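Long-range contacts in kojibiose phosphorylase (PDB 6W0P), which belongs to glycosyl hydrolase family 65, whose members place a helical central catalytic domain between an N-terminal beta-rich domain and a small C-terminal domain: residues 390-395 / 451-456; 396-401 / 414-419; 444-449 / 516-521; 468-473 / 487-492. One frame throughout, in Å; residues are numbered along the deposited sequence.

Contact 1. Residues 390-395 / 451-456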
loop_
_atom_site.group_PDB
_atom_site.type_symbol
_atom_site.label_atom_id
_atom_site.label_comp_id
_atom_site.label_asym_id
_atom_site.label_seq_id
_atom_site.Cartn_x
_atom_site.Cartn_y
_atom_site.Cartn_z
ATOM N N ASP A 390 -12.661 -11.567 -7.203
ATOM C CA ASP A 390 -12.797 -12.330 -8.482
ATOM C C ASP A 390 -13.007 -13.826 -8.192
ATOM O O ASP A 390 -12.510 -14.678 -8.964
ATOM C CB ASP A 390 -11.600 -12.059 -9.405
ATOM C CG ASP A 390 -11.633 -10.658 -10.007
ATOM O OD1 ASP A 390 -12.634 -9.951 -9.795
ATOM O OD2 ASP A 390 -10.670 -10.276 -10.670
ATOM N N SER A 391 -13.777 -14.113 -7.142
ATOM C CA SER A 391 -14.125 -15.467 -6.655
ATOM C C SER A 391 -15.637 -15.543 -6.473
ATOM O O SER A 391 -16.294 -14.489 -6.653
ATOM C CB SER A 391 -13.369 -15.760 -5.367
ATOM O OG SER A 391 -11.965 -15.721 -5.604
ATOM N N ILE A 392 -16.149 -16.730 -6.135
ATOM C CA ILE A 392 -17.583 -16.964 -5.786
ATOM C C ILE A 392 -17.678 -17.564 -4.375
ATOM O O ILE A 392 -16.621 -17.720 -3.697
ATOM C CB ILE A 392 -18.285 -17.805 -6.866
ATOM C CG1 ILE A 392 -17.625 -19.167 -7.093
ATOM C CG2 ILE A 392 -18.407 -16.997 -8.170
ATOM C CD1 ILE A 392 -18.528 -20.145 -7.851
ATOM N N GLY A 393 -18.898 -17.813 -3.900
ATOM C CA GLY A 393 -19.120 -18.287 -2.524
ATOM C C GLY A 393 -18.919 -17.161 -1.521
ATOM O O GLY A 393 -19.261 -16.004 -1.837
ATOM N N ALA A 394 -18.441 -17.489 -0.321
ATOM C CA ALA A 394 -18.380 -16.544 0.813
ATOM C C ALA A 394 -16.929 -16.453 1.312
ATOM O O ALA A 394 -16.390 -17.485 1.753
ATOM C CB ALA A 394 -19.336 -16.965 1.903
ATOM N N CYS A 395 -16.322 -15.272 1.163
ATOM C CA CYS A 395 -14.977 -14.926 1.673
ATOM C C CYS A 395 -15.186 -14.037 2.893
ATOM O O CYS A 395 -15.445 -12.834 2.701
ATOM C CB CYS A 395 -14.133 -14.215 0.629
ATOM S SG CYS A 395 -12.505 -13.727 1.258
ATOM N N ILE A 451 -18.642 -21.336 1.913
ATOM C CA ILE A 451 -17.183 -21.205 2.213
ATOM C C ILE A 451 -16.412 -22.119 1.266
ATOM O O ILE A 451 -15.420 -21.650 0.683
ATOM C CB ILE A 451 -16.843 -21.499 3.683
ATOM C CG1 ILE A 451 -17.441 -20.451 4.623
ATOM C CG2 ILE A 451 -15.340 -21.628 3.872
ATOM C CD1 ILE A 451 -17.592 -20.951 6.033
ATOM N N SER A 452 -16.865 -23.359 1.078
ATOM C CA SER A 452 -16.227 -24.331 0.154
ATOM C C SER A 452 -16.198 -23.756 -1.267
ATOM O O SER A 452 -15.148 -23.833 -1.897
ATOM C CB SER A 452 -16.880 -25.681 0.232
ATOM O OG SER A 452 -16.799 -26.168 1.560
ATOM N N LYS A 453 -17.296 -23.169 -1.740
ATOM C CA LYS A 453 -17.359 -22.512 -3.081
ATOM C C LYS A 453 -16.254 -21.457 -3.223
ATOM O O LYS A 453 -15.578 -21.425 -4.275
ATOM C CB LYS A 453 -18.723 -21.856 -3.276
ATOM C CG LYS A 453 -19.796 -22.798 -3.778
ATOM C CD LYS A 453 -21.185 -22.189 -3.771
ATOM C CE LYS A 453 -21.358 -20.958 -4.636
ATOM N NZ LYS A 453 -22.522 -20.155 -4.179
ATOM N N PHE A 454 -16.063 -20.599 -2.215
ATOM C CA PHE A 454 -14.983 -19.579 -2.241
ATOM C C PHE A 454 -13.619 -20.268 -2.331
ATOM O O PHE A 454 -12.815 -19.892 -3.183
ATOM C CB PHE A 454 -15.065 -18.662 -1.029
ATOM C CG PHE A 454 -13.846 -17.806 -0.854
ATOM C CD1 PHE A 454 -13.483 -16.898 -1.831
ATOM C CD2 PHE A 454 -13.066 -17.911 0.287
ATOM C CE1 PHE A 454 -12.355 -16.107 -1.671
ATOM C CE2 PHE A 454 -11.942 -17.119 0.438
ATOM C CZ PHE A 454 -11.593 -16.218 -0.536
ATOM N N LEU A 455 -13.392 -21.285 -1.498
ATOM C CA LEU A 455 -12.075 -21.961 -1.396
ATOM C C LEU A 455 -11.752 -22.630 -2.736
ATOM O O LEU A 455 -10.569 -22.623 -3.118
ATOM C CB LEU A 455 -12.092 -22.962 -0.242
ATOM C CG LEU A 455 -12.057 -22.356 1.157
ATOM C CD1 LEU A 455 -12.004 -23.455 2.216
ATOM C CD2 LEU A 455 -10.880 -21.401 1.335
ATOM N N LEU A 456 -12.769 -23.167 -3.422
ATOM C CA LEU A 456 -12.621 -23.895 -4.720
ATOM C C LEU A 456 -12.400 -22.926 -5.881
ATOM O O LEU A 456 -11.787 -23.353 -6.856
ATOM C CB LEU A 456 -13.865 -24.751 -4.987
ATOM C CG LEU A 456 -13.920 -26.064 -4.215
ATOM C CD1 LEU A 456 -15.307 -26.686 -4.297
ATOM C CD2 LEU A 456 -12.866 -27.030 -4.727
HETATM O O HOH W 1 -21.520 -17.225 -5.676
#
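Cys395 covers one face of the Phe454 ring, and this pair carries the aromatic part of the contact. Its CB stands almost over the ring centre, 3.4 Å from the centroid of Phe454 and 11° off the ring normal, a CH-pi contact. The sulfur, anti to the backbone N (chi1 178°), lies obliquely to the same ring and makes a sulfur-aromatic contact in which Cys395 SG is 3.2 Å from Phe454 CZ. Near the ring plane, Ser391 CB meets the edge at 3.7 Å from Phe454 CD1, while Ser391 OG turns to the carbonyl of Leu389.

Backbone packing forms a second group. Ala394 O rests against the benzylic carbon, 3.3 Å from Phe454 CB, and Gly393 CA lies 3.7 Å from Lys453 CB. Gly393 has a positive phi (74°) and no side chain, which lets the loop come so near the helix that Gly393 CA is 4.3 Å from Phe454 CA; a CB here would run into Phe454 N and Lys453 CB. The loop here follows helix 379-388, closed by a Schellman motif with Asp390 at its C-prime position, and packs against helix 437-458 in the helical catalytic domain.

Between the two segments the polar link is a water, which accepts from Gly393 N at 3.2 Å and, weakly, from Lys453 NZ. That ammonium probably also bonds to Cys518 O and forms a salt bridge with Glu450. Beyond the helix end, the Asp390 carboxylate pairs with Arg578 of the second subunit.

Contact 2. Residues 396-401 / 414-419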
loop_
_atom_site.group_PDB
_atom_site.type_symbol
_atom_site.label_atom_id
_atom_site.label_comp_id
_atom_site.label_asym_id
_atom_site.label_seq_id
_atom_site.Cartn_x
_atom_site.Cartn_y
_atom_site.Cartn_z
ATOM N N PHE A 396 -15.181 -14.614 4.089
ATOM C CA PHE A 396 -15.362 -13.841 5.340
ATOM C C PHE A 396 -14.142 -12.944 5.528
ATOM O O PHE A 396 -12.993 -13.354 5.319
ATOM C CB PHE A 396 -15.611 -14.774 6.528
ATOM C CG PHE A 396 -17.012 -15.305 6.596
ATOM C CD1 PHE A 396 -18.022 -14.543 7.163
ATOM C CD2 PHE A 396 -17.326 -16.539 6.064
ATOM C CE1 PHE A 396 -19.328 -15.010 7.183
ATOM C CE2 PHE A 396 -18.632 -16.997 6.072
ATOM C CZ PHE A 396 -19.630 -16.236 6.637
ATOM N N PRO A 397 -14.357 -11.685 5.958
ATOM C CA PRO A 397 -13.281 -10.706 5.999
ATOM C C PRO A 397 -12.275 -10.882 7.144
ATOM O O PRO A 397 -12.621 -11.451 8.157
ATOM C CB PRO A 397 -14.067 -9.394 6.153
ATOM C CG PRO A 397 -15.292 -9.802 6.971
ATOM C CD PRO A 397 -15.658 -11.143 6.388
ATOM N N VAL A 398 -11.085 -10.303 6.972
ATOM C CA VAL A 398 -10.013 -10.193 8.004
ATOM C C VAL A 398 -10.553 -9.389 9.188
ATOM O O VAL A 398 -10.463 -9.854 10.344
ATOM C CB VAL A 398 -8.745 -9.549 7.416
ATOM C CG1 VAL A 398 -7.728 -9.236 8.492
ATOM C CG2 VAL A 398 -8.130 -10.428 6.342
ATOM N N ALA A 399 -11.091 -8.203 8.915
ATOM C CA ALA A 399 -11.598 -7.286 9.953
ATOM C C ALA A 399 -12.955 -6.734 9.526
ATOM O O ALA A 399 -13.048 -6.212 8.394
ATOM C CB ALA A 399 -10.594 -6.188 10.183
ATOM N N THR A 400 -13.952 -6.816 10.416
ATOM C CA THR A 400 -15.328 -6.333 10.141
ATOM C C THR A 400 -16.121 -6.161 11.437
ATOM O O THR A 400 -15.813 -6.895 12.435
ATOM C CB THR A 400 -16.039 -7.304 9.191
ATOM O OG1 THR A 400 -17.162 -6.629 8.639
ATOM C CG2 THR A 400 -16.494 -8.582 9.865
ATOM N N ARG A 401 -17.076 -5.221 11.426
ATOM C CA ARG A 401 -18.284 -5.314 12.272
ATOM C C ARG A 401 -19.530 -5.605 11.423
ATOM O O ARG A 401 -20.354 -6.412 11.882
ATOM C CB ARG A 401 -18.479 -4.075 13.148
ATOM C CG ARG A 401 -19.628 -4.214 14.144
ATOM C CD ARG A 401 -19.482 -5.375 15.116
ATOM N NE ARG A 401 -20.726 -5.646 15.819
ATOM C CZ ARG A 401 -21.787 -6.241 15.275
ATOM N NH1 ARG A 401 -21.764 -6.664 14.022
ATOM N NH2 ARG A 401 -22.884 -6.407 15.987
ATOM N N SER A 414 -6.389 -9.351 0.917
ATOM C CA SER A 414 -6.429 -10.091 -0.376
ATOM C C SER A 414 -5.750 -11.457 -0.231
ATOM O O SER A 414 -5.874 -12.292 -1.166
ATOM C CB SER A 414 -5.809 -9.308 -1.494
ATOM O OG SER A 414 -6.506 -8.087 -1.698
ATOM N N THR A 415 -5.068 -11.715 0.889
ATOM C CA THR A 415 -4.112 -12.850 0.968
ATOM C C THR A 415 -4.471 -13.894 2.028
ATOM O O THR A 415 -3.968 -15.031 1.872
ATOM C CB THR A 415 -2.694 -12.332 1.202
ATOM O OG1 THR A 415 -2.689 -11.657 2.455
ATOM C CG2 THR A 415 -2.248 -11.430 0.080
ATOM N N GLN A 416 -5.263 -13.545 3.039
ATOM C CA GLN A 416 -5.467 -14.380 4.252
ATOM C C GLN A 416 -6.895 -14.921 4.254
ATOM O O GLN A 416 -7.831 -14.116 4.379
ATOM C CB GLN A 416 -5.225 -13.580 5.534
ATOM C CG GLN A 416 -3.765 -13.238 5.806
ATOM C CD GLN A 416 -3.635 -12.512 7.124
ATOM O OE1 GLN A 416 -4.174 -11.417 7.279
ATOM N NE2 GLN A 416 -3.035 -13.180 8.107
ATOM N N PHE A 417 -7.063 -16.240 4.176
ATOM C CA PHE A 417 -8.411 -16.867 4.165
ATOM C C PHE A 417 -8.686 -17.531 5.512
ATOM O O PHE A 417 -9.734 -18.191 5.640
ATOM C CB PHE A 417 -8.547 -17.727 2.905
ATOM C CG PHE A 417 -8.148 -16.944 1.680
ATOM C CD1 PHE A 417 -8.660 -15.680 1.454
ATOM C CD2 PHE A 417 -7.194 -17.423 0.805
ATOM C CE1 PHE A 417 -8.260 -14.933 0.352
ATOM C CE2 PHE A 417 -6.798 -16.683 -0.299
ATOM C CZ PHE A 417 -7.324 -15.438 -0.521
ATOM N N GLN A 418 -7.831 -17.286 6.511
ATOM C CA GLN A 418 -8.038 -17.789 7.896
ATOM C C GLN A 418 -9.412 -17.376 8.411
ATOM O O GLN A 418 -9.971 -18.108 9.208
ATOM C CB GLN A 418 -6.915 -17.363 8.866
ATOM C CG GLN A 418 -6.721 -15.859 9.041
ATOM C CD GLN A 418 -5.316 -15.493 9.473
ATOM O OE1 GLN A 418 -4.331 -16.068 9.013
ATOM N NE2 GLN A 418 -5.215 -14.536 10.372
ATOM N N PRO A 419 -10.053 -16.247 8.034
ATOM C CA PRO A 419 -11.396 -15.985 8.563
ATOM C C PRO A 419 -12.447 -16.977 8.040
ATOM O O PRO A 419 -13.326 -17.368 8.801
ATOM C CB PRO A 419 -11.718 -14.560 8.109
ATOM C CG PRO A 419 -10.384 -13.955 7.678
ATOM C CD PRO A 419 -9.538 -15.120 7.224
#
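At the start of helix 418-434 in the helical catalytic domain, Pro419 presses its ring against the backbone of Phe396, Pro397 and Val398 in the loop that follows helix 379-388. Two consecutive carbonyls converge on its CB, with Pro397 O 3.2 Å and Phe396 O 3.3 Å from Pro419 CB. Pro397 O also reaches the next ring carbon, 3.4 Å from Pro419 CG. These are van der Waals contacts between carbonyl oxygens and ring methylenes.

Phe417 occupies the N-cap position, so Pro419 falls in the first helical turn, where a residue without an N-H costs the helix no bond and its ring can serve as a packing surface. On one part of that surface Phe396 CB approaches Pro419 CB at 4.2 Å; the aromatic ring of Phe396 leads away, to Ile451 and helix 379-388.

Val398 meets the contact more loosely through one methyl, its CG2 lying 4.4 Å from Pro419 CG and 4.2 Å from Gln416 OE1. The Val398 and Gln416 side chains cross at about a right angle, and Gln416 NE2 is held by Gly475 O. Val398 N and Ala399 N both bond to the carboxylate of Glu405.

Contact 3. Residues 444-449 / 516-521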
loop_
_atom_site.group_PDB
_atom_site.type_symbol
_atom_site.label_atom_id
_atom_site.label_comp_id
_atom_site.label_asym_id
_atom_site.label_seq_id
_atom_site.Cartn_x
_atom_site.Cartn_y
_atom_site.Cartn_z
ATOM N N GLY A 444 -25.909 -24.251 9.178
ATOM C CA GLY A 444 -24.528 -24.760 9.064
ATOM C C GLY A 444 -24.164 -25.164 7.654
ATOM O O GLY A 444 -23.166 -24.666 7.133
ATOM N N ILE A 445 -24.956 -26.043 7.060
ATOM C CA ILE A 445 -24.703 -26.612 5.709
ATOM C C ILE A 445 -24.548 -25.454 4.725
ATOM O O ILE A 445 -23.566 -25.446 3.992
ATOM C CB ILE A 445 -25.829 -27.584 5.327
ATOM C CG1 ILE A 445 -25.957 -28.703 6.362
ATOM C CG2 ILE A 445 -25.627 -28.124 3.911
ATOM C CD1 ILE A 445 -27.196 -29.564 6.199
ATOM N N GLU A 446 -25.473 -24.492 4.742
ATOM C CA GLU A 446 -25.438 -23.329 3.824
ATOM C C GLU A 446 -24.077 -22.618 3.939
ATOM O O GLU A 446 -23.443 -22.386 2.880
ATOM C CB GLU A 446 -26.585 -22.363 4.104
ATOM C CG GLU A 446 -26.702 -21.317 3.008
ATOM C CD GLU A 446 -27.706 -20.222 3.276
ATOM O OE1 GLU A 446 -28.556 -20.422 4.158
ATOM O OE2 GLU A 446 -27.621 -19.163 2.613
ATOM N N MET A 447 -23.655 -22.297 5.168
ATOM C CA MET A 447 -22.371 -21.608 5.471
ATOM C C MET A 447 -21.204 -22.439 4.945
ATOM O O MET A 447 -20.264 -21.829 4.411
ATOM C CB MET A 447 -22.176 -21.405 6.972
ATOM C CG MET A 447 -23.177 -20.462 7.555
ATOM S SD MET A 447 -23.105 -20.453 9.331
ATOM C CE MET A 447 -21.839 -19.202 9.564
ATOM N N LEU A 448 -21.263 -23.762 5.104
ATOM C CA LEU A 448 -20.150 -24.666 4.709
ATOM C C LEU A 448 -20.060 -24.747 3.172
ATOM O O LEU A 448 -18.908 -24.819 2.633
ATOM C CB LEU A 448 -20.371 -26.049 5.317
ATOM C CG LEU A 448 -20.234 -26.149 6.838
ATOM C CD1 LEU A 448 -20.449 -27.591 7.284
ATOM C CD2 LEU A 448 -18.867 -25.652 7.316
ATOM N N VAL A 449 -21.205 -24.760 2.471
ATOM C CA VAL A 449 -21.228 -24.862 0.981
ATOM C C VAL A 449 -20.671 -23.550 0.428
ATOM O O VAL A 449 -19.818 -23.596 -0.464
ATOM C CB VAL A 449 -22.636 -25.198 0.444
ATOM C CG1 VAL A 449 -22.770 -24.926 -1.053
ATOM C CG2 VAL A 449 -23.001 -26.638 0.759
ATOM N N ASP A 516 -29.054 -26.419 -4.183
ATOM C CA ASP A 516 -29.717 -25.709 -5.307
ATOM C C ASP A 516 -29.630 -24.197 -5.073
ATOM O O ASP A 516 -29.182 -23.495 -5.984
ATOM C CB ASP A 516 -31.175 -26.141 -5.485
ATOM C CG ASP A 516 -31.711 -25.797 -6.859
ATOM O OD1 ASP A 516 -31.320 -26.489 -7.815
ATOM O OD2 ASP A 516 -32.476 -24.811 -6.968
ATOM N N LYS A 517 -30.036 -23.714 -3.898
ATOM C CA LYS A 517 -30.077 -22.258 -3.566
ATOM C C LYS A 517 -28.666 -21.653 -3.663
ATOM O O LYS A 517 -28.552 -20.472 -4.068
ATOM C CB LYS A 517 -30.664 -22.060 -2.163
ATOM C CG LYS A 517 -30.793 -20.614 -1.685
ATOM C CD LYS A 517 -30.335 -20.394 -0.242
ATOM C CE LYS A 517 -30.583 -18.982 0.261
ATOM N NZ LYS A 517 -30.844 -18.943 1.721
ATOM N N CYS A 518 -27.640 -22.432 -3.298
ATOM C CA CYS A 518 -26.208 -22.027 -3.275
ATOM C C CYS A 518 -25.558 -22.166 -4.660
ATOM O O CYS A 518 -24.442 -21.627 -4.821
ATOM C CB CYS A 518 -25.419 -22.863 -2.277
ATOM S SG CYS A 518 -25.925 -22.586 -0.563
ATOM N N GLY A 519 -26.212 -22.862 -5.601
ATOM C CA GLY A 519 -25.666 -23.189 -6.933
ATOM C C GLY A 519 -24.550 -24.216 -6.858
ATOM O O GLY A 519 -23.552 -24.067 -7.572
ATOM N N PHE A 520 -24.686 -25.231 -6.009
ATOM C CA PHE A 520 -23.618 -26.240 -5.808
ATOM C C PHE A 520 -24.054 -27.526 -6.510
ATOM O O PHE A 520 -24.931 -28.238 -5.974
ATOM C CB PHE A 520 -23.306 -26.416 -4.318
ATOM C CG PHE A 520 -21.918 -26.924 -4.016
ATOM C CD1 PHE A 520 -20.812 -26.115 -4.221
ATOM C CD2 PHE A 520 -21.706 -28.195 -3.501
ATOM C CE1 PHE A 520 -19.531 -26.569 -3.938
ATOM C CE2 PHE A 520 -20.424 -28.640 -3.205
ATOM C CZ PHE A 520 -19.339 -27.831 -3.436
ATOM N N THR A 521 -23.440 -27.797 -7.665
ATOM C CA THR A 521 -23.847 -28.850 -8.637
ATOM C C THR A 521 -23.003 -30.106 -8.406
ATOM O O THR A 521 -21.966 -30.011 -7.711
ATOM C CB THR A 521 -23.685 -28.358 -10.080
ATOM O OG1 THR A 521 -22.288 -28.323 -10.370
ATOM C CG2 THR A 521 -24.271 -26.983 -10.306
HETATM O O HOH W 2 -29.735 -16.843 2.394
#
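Val449 of helix 437-458 packs into the turn that ends helix 513-518, where Gly519, with positive phi, leaves the helix through a Schellman motif. One methyl does nearly all the work on the tight side. Val449 CG1 is 3.6 Å from Cys518 CB and equally 3.6 Å from Phe520 CB, so it touches residues on both flanks of the glycine. The same methyl meets the Phe520 ring obliquely, 3.7 Å from Val449 CG1 to Phe520 CG. Cys518 SG continues this apolar strip as far as the aliphatic part of Glu446, where it stands 3.9 Å from Glu446 CG. Leu515 and Leu500 also lie against Val449, which brings a third helix, 487-504, to the buried side.

Toward Lys517, an exposed residue, the packing gives way to charge. The extended Glu446 chain carries its carboxylate past Cys518 to the lysine, but the salt bridge is long and its hydrogen bond weak. A stronger hold on the carboxylate comes from Tyr376 OH, bonded to Glu446 OE1, while OE2 is the nearer oxygen to the lysine. There a water donates to Glu446 OE2 at 3.1 Å, beside Lys517 NZ, which lies 3.4 Å from that same carboxylate oxygen.

Contact 4. Residues 468-473 / 487-492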
loop_
_atom_site.group_PDB
_atom_site.type_symbol
_atom_site.label_atom_id
_atom_site.label_comp_id
_atom_site.label_asym_id
_atom_site.label_seq_id
_atom_site.Cartn_x
_atom_site.Cartn_y
_atom_site.Cartn_z
ATOM N N PHE A 468 -3.513 -29.062 -6.593
ATOM C CA PHE A 468 -4.425 -27.961 -6.197
ATOM C C PHE A 468 -3.799 -27.238 -4.994
ATOM O O PHE A 468 -3.261 -27.913 -4.091
ATOM C CB PHE A 468 -5.830 -28.501 -5.902
ATOM C CG PHE A 468 -6.906 -27.443 -5.783
ATOM C CD1 PHE A 468 -7.600 -27.000 -6.897
ATOM C CD2 PHE A 468 -7.231 -26.885 -4.555
ATOM C CE1 PHE A 468 -8.581 -26.029 -6.779
ATOM C CE2 PHE A 468 -8.227 -25.932 -4.441
ATOM C CZ PHE A 468 -8.896 -25.498 -5.553
ATOM N N SER A 469 -3.847 -25.901 -4.963
ATOM C CA SER A 469 -3.331 -25.132 -3.804
ATOM C C SER A 469 -3.956 -23.741 -3.743
ATOM O O SER A 469 -4.898 -23.487 -4.476
ATOM C CB SER A 469 -1.834 -25.077 -3.856
ATOM O OG SER A 469 -1.315 -24.584 -2.641
ATOM N N PHE A 470 -3.449 -22.884 -2.850
ATOM C CA PHE A 470 -3.723 -21.440 -2.866
ATOM C C PHE A 470 -2.400 -20.775 -3.181
ATOM O O PHE A 470 -1.414 -21.074 -2.508
ATOM C CB PHE A 470 -4.380 -20.976 -1.563
ATOM C CG PHE A 470 -5.718 -21.629 -1.297
ATOM C CD1 PHE A 470 -5.796 -22.928 -0.815
ATOM C CD2 PHE A 470 -6.901 -20.985 -1.609
ATOM C CE1 PHE A 470 -7.023 -23.539 -0.596
ATOM C CE2 PHE A 470 -8.130 -21.588 -1.371
ATOM C CZ PHE A 470 -8.191 -22.860 -0.859
ATOM N N TYR A 471 -2.418 -19.912 -4.194
ATOM C CA TYR A 471 -1.276 -19.119 -4.696
ATOM C C TYR A 471 -1.487 -17.680 -4.226
ATOM O O TYR A 471 -2.655 -17.263 -4.188
ATOM C CB TYR A 471 -1.194 -19.237 -6.222
ATOM C CG TYR A 471 -0.791 -20.607 -6.685
ATOM C CD1 TYR A 471 -1.739 -21.590 -6.914
ATOM C CD2 TYR A 471 0.536 -20.921 -6.874
ATOM C CE1 TYR A 471 -1.378 -22.862 -7.329
ATOM C CE2 TYR A 471 0.919 -22.207 -7.224
ATOM C CZ TYR A 471 -0.042 -23.179 -7.454
ATOM O OH TYR A 471 0.340 -24.429 -7.832
ATOM N N GLY A 472 -0.397 -16.981 -3.884
ATOM C CA GLY A 472 -0.382 -15.543 -3.571
ATOM C C GLY A 472 -1.116 -15.293 -2.282
ATOM O O GLY A 472 -2.049 -14.485 -2.275
ATOM N N VAL A 473 -0.747 -16.030 -1.236
ATOM C CA VAL A 473 -1.495 -16.036 0.051
ATOM C C VAL A 473 -0.572 -15.653 1.202
ATOM O O VAL A 473 0.658 -15.442 0.993
ATOM C CB VAL A 473 -2.196 -17.383 0.293
ATOM C CG1 VAL A 473 -3.277 -17.612 -0.755
ATOM C CG2 VAL A 473 -1.232 -18.558 0.369
ATOM N N THR A 487 0.793 -24.142 4.346
ATOM C CA THR A 487 0.221 -25.414 4.842
ATOM C C THR A 487 -1.019 -25.121 5.675
ATOM O O THR A 487 -2.001 -25.813 5.483
ATOM C CB THR A 487 1.275 -26.245 5.567
ATOM O OG1 THR A 487 2.306 -26.395 4.586
ATOM C CG2 THR A 487 0.726 -27.577 6.035
ATOM N N TYR A 488 -1.012 -24.079 6.507
ATOM C CA TYR A 488 -2.226 -23.722 7.271
ATOM C C TYR A 488 -3.405 -23.543 6.302
ATOM O O TYR A 488 -4.478 -24.150 6.508
ATOM C CB TYR A 488 -2.049 -22.445 8.093
ATOM C CG TYR A 488 -3.255 -22.159 8.943
ATOM C CD1 TYR A 488 -4.339 -21.456 8.448
ATOM C CD2 TYR A 488 -3.344 -22.689 10.220
ATOM C CE1 TYR A 488 -5.464 -21.213 9.231
ATOM C CE2 TYR A 488 -4.461 -22.460 11.013
ATOM C CZ TYR A 488 -5.525 -21.718 10.524
ATOM O OH TYR A 488 -6.629 -21.567 11.314
ATOM N N THR A 489 -3.230 -22.714 5.276
ATOM C CA THR A 489 -4.291 -22.415 4.277
ATOM C C THR A 489 -4.795 -23.723 3.627
ATOM O O THR A 489 -6.032 -23.962 3.605
ATOM C CB THR A 489 -3.769 -21.389 3.263
ATOM O OG1 THR A 489 -3.345 -20.208 3.954
ATOM C CG2 THR A 489 -4.786 -21.051 2.198
ATOM N N ASN A 490 -3.882 -24.563 3.128
ATOM C CA ASN A 490 -4.241 -25.764 2.334
ATOM C C ASN A 490 -4.863 -26.804 3.271
ATOM O O ASN A 490 -5.906 -27.384 2.908
ATOM C CB ASN A 490 -3.043 -26.327 1.568
ATOM C CG ASN A 490 -2.602 -25.408 0.451
ATOM O OD1 ASN A 490 -2.979 -24.245 0.428
ATOM N ND2 ASN A 490 -1.777 -25.923 -0.450
ATOM N N PHE A 491 -4.238 -27.007 4.428
ATOM C CA PHE A 491 -4.677 -27.989 5.439
ATOM C C PHE A 491 -6.106 -27.640 5.859
ATOM O O PHE A 491 -7.000 -28.509 5.752
ATOM C CB PHE A 491 -3.711 -28.004 6.624
ATOM C CG PHE A 491 -3.977 -29.078 7.645
ATOM C CD1 PHE A 491 -4.828 -28.850 8.709
ATOM C CD2 PHE A 491 -3.346 -30.305 7.558
ATOM C CE1 PHE A 491 -5.066 -29.842 9.646
ATOM C CE2 PHE A 491 -3.561 -31.284 8.515
ATOM C CZ PHE A 491 -4.415 -31.043 9.564
ATOM N N MET A 492 -6.328 -26.400 6.293
ATOM C CA MET A 492 -7.658 -25.976 6.801
ATOM C C MET A 492 -8.717 -26.040 5.676
ATOM O O MET A 492 -9.871 -26.366 6.002
ATOM C CB MET A 492 -7.589 -24.570 7.397
ATOM C CG MET A 492 -6.733 -24.493 8.642
ATOM S SD MET A 492 -7.287 -25.618 9.939
ATOM C CE MET A 492 -8.761 -24.747 10.472
HETATM O O HOH W 3 -1.464 -21.959 0.142
#
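Asn490 points the nitrogen of its amide at Ser469 and the oxygen at the Phe470 ring, so that two consecutive residues of segment 468-473 are met by a single flat group. The bond from Asn490 ND2 to Ser469 OG is short, 2.6 Å, and fairly straight, with an angle of 161° at the hydrogen. Ser469 OG lies only 10° out of the amide plane, as expected for an N-H directed in that plane. The nitrogen has a second acceptor in Val536 O, and the serine hydroxyl also bonds to His485 ND1. This pair of partners for ND2 fixes the rotation of the amide.

The Phe470 and Asn490 side chains run alongside in opposite senses, with the ring and amide planes inclined by 53°. Asn490 OD1 comes to the ring edge within its plane, 3.3 Å from Phe470 CD1. Thr489 approaches the ring differently: its CG2, anti to the backbone N, lies obliquely to it, 3.7 Å from Phe470 CG, and the two side chains cross at a slant. A water 2.8 Å from Phe470 O lies also within bonding distance of Asn490 OD1.

Just beyond Phe470, Gly472 and Val473 face Val483 in a G1 beta bulge. The contact thus fastens the first turn of helix 487-504 to the end of strand 468-469 and the residues that follow it; that strand pairs antiparallel with strand 460-461. Phe468 leans on helix 522-534, while Tyr488 and Met492 of helix 487-504 pack against helix 418-434.

How the contacts relate
From the N terminus, residues 390-395 open contact 1 and residues 396-401 open contact 2 immediately after. Contact 2 closes first, at 414-419, within the larger loop of contact 1. Before that larger loop closes at 451-456, segment 444-449 of the same helix, 437-458, has already opened contact 3, so contacts 1 and 3 cross. Contact 4 then forms wholly within the loop of contact 3, joining a hairpin strand to helix 487-504 before 516-521 completes contact 3. Contact 1 touches all three others, and helix 437-458 is the common element tying the loop after helix 379-388 to the end of helix 513-518. Contact 2 also touches contact 4, whereas contact 3 touches neither.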